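Local atomic coordinates of competence damage-inducible protein A (Klebsiella pneumoniae subsp. pneumoniae MGH 78578, PDB entry 5V01), a protein that is of unknown function but belongs to the CinA family, some members of which deamidate nicotinamide mononucleotide. Residues E37-C49 with T152-A164. Numbering follows the deposited sequence. Where two conformers were deposited one is given.
Sequences ESCTGGNLAAALC and TVVAKAVRYALAA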
# COMPACT_ATOMS: atom_id res chain seq x y z
N GLU A 37 0.22 1.63 -6.72
CA GLU A 37 1.51 2.28 -6.60
C GLU A 37 2.63 1.34 -6.96
O GLU A 37 2.50 0.12 -6.85
CB GLU A 37 1.72 2.68 -5.13
CG GLU A 37 0.75 3.72 -4.63
CD GLU A 37 0.98 4.01 -3.15
OE1 GLU A 37 2.01 4.64 -2.81
OE2 GLU A 37 0.10 3.64 -2.35
N SER A 38 3.74 1.92 -7.36
CA SER A 38 4.98 1.20 -7.57
C SER A 38 6.07 1.92 -6.75
O SER A 38 6.22 1.64 -5.56
CB SER A 38 5.24 1.08 -9.07
OG SER A 38 6.40 0.32 -9.34
N CYS A 39 6.74 2.90 -7.34
CA CYS A 39 7.84 3.62 -6.67
C CYS A 39 7.44 4.29 -5.36
O CYS A 39 8.27 4.39 -4.46
CB CYS A 39 8.48 4.66 -7.60
SG CYS A 39 7.40 6.02 -8.13
N THR A 40 6.20 4.76 -5.25
CA THR A 40 5.78 5.42 -4.02
C THR A 40 5.52 4.44 -2.86
O THR A 40 5.31 4.87 -1.73
CB THR A 40 4.57 6.38 -4.22
OG1 THR A 40 3.46 5.69 -4.78
CG2 THR A 40 4.93 7.57 -5.10
N GLY A 41 5.49 3.13 -3.16
CA GLY A 41 5.72 2.12 -2.13
C GLY A 41 4.60 1.83 -1.16
O GLY A 41 4.81 1.06 -0.23
N GLY A 42 3.42 2.45 -1.35
CA GLY A 42 2.36 2.37 -0.35
C GLY A 42 2.18 3.65 0.44
O GLY A 42 1.26 3.74 1.24
N ASN A 43 3.04 4.66 0.21
CA ASN A 43 2.89 5.94 0.91
C ASN A 43 1.63 6.71 0.52
O ASN A 43 1.10 7.48 1.31
CB ASN A 43 4.13 6.80 0.72
CG ASN A 43 5.30 6.28 1.49
OD1 ASN A 43 5.28 6.32 2.71
ND2 ASN A 43 6.30 5.75 0.80
N LEU A 44 1.13 6.49 -0.71
CA LEU A 44 -0.15 7.12 -1.07
C LEU A 44 -1.33 6.52 -0.31
O LEU A 44 -2.13 7.23 0.32
CB LEU A 44 -0.37 7.07 -2.59
CG LEU A 44 -1.66 7.71 -3.08
CD1 LEU A 44 -1.82 9.20 -2.72
CD2 LEU A 44 -1.81 7.55 -4.58
N ALA A 45 -1.39 5.18 -0.30
CA ALA A 45 -2.37 4.47 0.53
C ALA A 45 -2.22 4.94 1.98
O ALA A 45 -3.21 5.14 2.66
CB ALA A 45 -2.19 2.95 0.41
N ALA A 46 -0.97 5.05 2.46
CA ALA A 46 -0.74 5.36 3.87
C ALA A 46 -1.31 6.73 4.23
O ALA A 46 -1.87 6.91 5.30
CB ALA A 46 0.73 5.27 4.22
N ALA A 47 -1.18 7.69 3.33
CA ALA A 47 -1.78 8.99 3.55
C ALA A 47 -3.30 8.90 3.69
O ALA A 47 -3.92 9.50 4.57
CB ALA A 47 -1.40 9.95 2.44
N LEU A 48 -3.89 8.16 2.77
CA LEU A 48 -5.35 7.99 2.78
C LEU A 48 -5.87 7.23 4.00
O LEU A 48 -6.99 7.49 4.49
CB LEU A 48 -5.82 7.34 1.47
CG LEU A 48 -5.54 8.21 0.25
CD1 LEU A 48 -5.47 7.37 -1.03
CD2 LEU A 48 -6.53 9.35 0.12
N CYS A 49 -5.08 6.27 4.48
CA CYS A 49 -5.44 5.50 5.67
C CYS A 49 -5.13 6.23 6.98
O CYS A 49 -5.71 5.91 8.00
CB CYS A 49 -4.78 4.13 5.64
SG CYS A 49 -5.41 3.07 4.31
N THR A 152 12.46 12.08 -0.92
CA THR A 152 11.87 13.36 -1.31
C THR A 152 10.96 13.24 -2.54
O THR A 152 9.83 13.77 -2.55
CB THR A 152 12.99 14.41 -1.54
OG1 THR A 152 13.68 14.62 -0.30
CG2 THR A 152 12.43 15.71 -2.05
N VAL A 153 11.44 12.55 -3.57
CA VAL A 153 10.64 12.33 -4.77
C VAL A 153 9.34 11.61 -4.39
O VAL A 153 8.25 12.00 -4.86
CB VAL A 153 11.41 11.55 -5.89
CG1 VAL A 153 10.48 11.14 -7.02
CG2 VAL A 153 12.56 12.38 -6.44
N VAL A 154 9.43 10.57 -3.57
CA VAL A 154 8.23 9.86 -3.17
C VAL A 154 7.23 10.78 -2.46
O VAL A 154 6.04 10.77 -2.76
CB VAL A 154 8.60 8.62 -2.30
CG1 VAL A 154 7.40 8.04 -1.59
CG2 VAL A 154 9.30 7.55 -3.15
N ALA A 155 7.71 11.58 -1.51
CA ALA A 155 6.82 12.46 -0.75
C ALA A 155 6.17 13.50 -1.69
O ALA A 155 4.98 13.76 -1.60
CB ALA A 155 7.57 13.15 0.38
N LYS A 156 6.97 14.05 -2.60
CA LYS A 156 6.44 15.00 -3.58
C LYS A 156 5.39 14.38 -4.49
O LYS A 156 4.40 15.02 -4.84
CB LYS A 156 7.57 15.58 -4.42
CG LYS A 156 8.45 16.58 -3.67
CD LYS A 156 9.62 17.01 -4.54
CE LYS A 156 10.42 18.13 -3.88
NZ LYS A 156 11.58 18.52 -4.71
N ALA A 157 5.63 13.14 -4.90
CA ALA A 157 4.71 12.47 -5.81
C ALA A 157 3.39 12.15 -5.13
O ALA A 157 2.33 12.33 -5.70
CB ALA A 157 5.35 11.19 -6.33
N VAL A 158 3.45 11.71 -3.88
CA VAL A 158 2.23 11.48 -3.11
C VAL A 158 1.43 12.79 -2.95
O VAL A 158 0.22 12.81 -3.18
CB VAL A 158 2.56 10.89 -1.71
CG1 VAL A 158 1.34 10.92 -0.80
CG2 VAL A 158 3.10 9.45 -1.86
N ARG A 159 2.11 13.87 -2.58
CA ARG A 159 1.46 15.16 -2.41
C ARG A 159 0.83 15.63 -3.73
O ARG A 159 -0.30 16.12 -3.76
CB ARG A 159 2.47 16.19 -1.89
CG ARG A 159 1.92 17.28 -0.99
CD ARG A 159 3.08 18.15 -0.53
NE ARG A 159 3.87 18.60 -1.68
CZ ARG A 159 5.15 18.94 -1.64
NH1 ARG A 159 5.83 18.90 -0.50
NH2 ARG A 159 5.75 19.33 -2.76
N TYR A 160 1.56 15.46 -4.83
CA TYR A 160 1.04 15.89 -6.15
C TYR A 160 -0.20 15.09 -6.52
O TYR A 160 -1.18 15.64 -7.01
CB TYR A 160 2.12 15.72 -7.22
CG TYR A 160 1.69 16.24 -8.56
CD1 TYR A 160 1.69 17.60 -8.80
CD2 TYR A 160 1.20 15.40 -9.55
CE1 TYR A 160 1.26 18.12 -9.99
CE2 TYR A 160 0.76 15.92 -10.75
CZ TYR A 160 0.79 17.28 -10.95
OH TYR A 160 0.37 17.84 -12.13
N ALA A 161 -0.14 13.77 -6.32
CA ALA A 161 -1.29 12.93 -6.64
C ALA A 161 -2.55 13.40 -5.92
O ALA A 161 -3.64 13.46 -6.51
CB ALA A 161 -1.02 11.48 -6.31
N LEU A 162 -2.38 13.74 -4.64
CA LEU A 162 -3.49 14.17 -3.81
C LEU A 162 -3.96 15.59 -4.16
O LEU A 162 -5.16 15.85 -4.16
CB LEU A 162 -3.13 14.09 -2.33
CG LEU A 162 -2.94 12.66 -1.79
CD1 LEU A 162 -2.19 12.71 -0.45
CD2 LEU A 162 -4.27 11.93 -1.66
N ALA A 163 -3.01 16.51 -4.39
CA ALA A 163 -3.37 17.89 -4.72
C ALA A 163 -4.13 17.91 -6.05
O ALA A 163 -5.14 18.61 -6.18
CB ALA A 163 -2.14 18.76 -4.79
N ALA A 164 -3.66 17.14 -7.02
CA ALA A 164 -4.35 17.08 -8.32
C ALA A 164 -5.74 16.44 -8.17
O ALA A 164 -6.73 16.88 -8.77
CB ALA A 164 -3.52 16.33 -9.33
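V158 sets one methyl against the first turn of helix 43-49 and the other further along it: CG2 rests on the backbone N of L44 (3.7 Å) and beside CB of N43, while CG1 faces CD1 of L44. With CG1 anti to its own backbone N (chi1 168°), the two branches spread along the opposing helix. The pair illustrates how apolar packing between helices can be set in place by a polar network within one partner. One turn on, L44 and L162 run alongside each other, pointing opposite ways, and CD1 of L44 sits against CG and CD2 of L162, both at 3.8 Å. CD1 of L162 also reaches CB of A47, and its CD2 also meets CD2 of L48 (3.9 Å). At the other end V154 packs against the turns that precede the helix, its CG2 against the carbonyl O of C39 and its CG1 3.5 Å from ND2 of N43, whose side chain lies roughly perpendicular to its own. CG2 of T40 meets CB of A157.

The polar network is a second shell within 37-49. The carboxylate of buried E37 spans the helix start: OE1 accepts from OG1 of T40 (2.7 Å) through its anti lone pair and from N of L44, and OE2 from N of A45 (3.0 Å), both backbone donors standing 37° out of the carboxylate plane. N and ND2 of N43 approach the O of T40 from opposite faces, holding the amide against V154 CG1.

Farther out, L44 and L48 also touch strand 33-37, and A157 and A161 touch F131 of strand 128-135. Consecutive type I (S38-G41) and type I' (T40-N43) turns, with G42 as N-cap, thus link strand 33-37 to helix 43-49, which crosses 152-164 at -55° against the mixed sheet of this alpha/beta CinA-family domain.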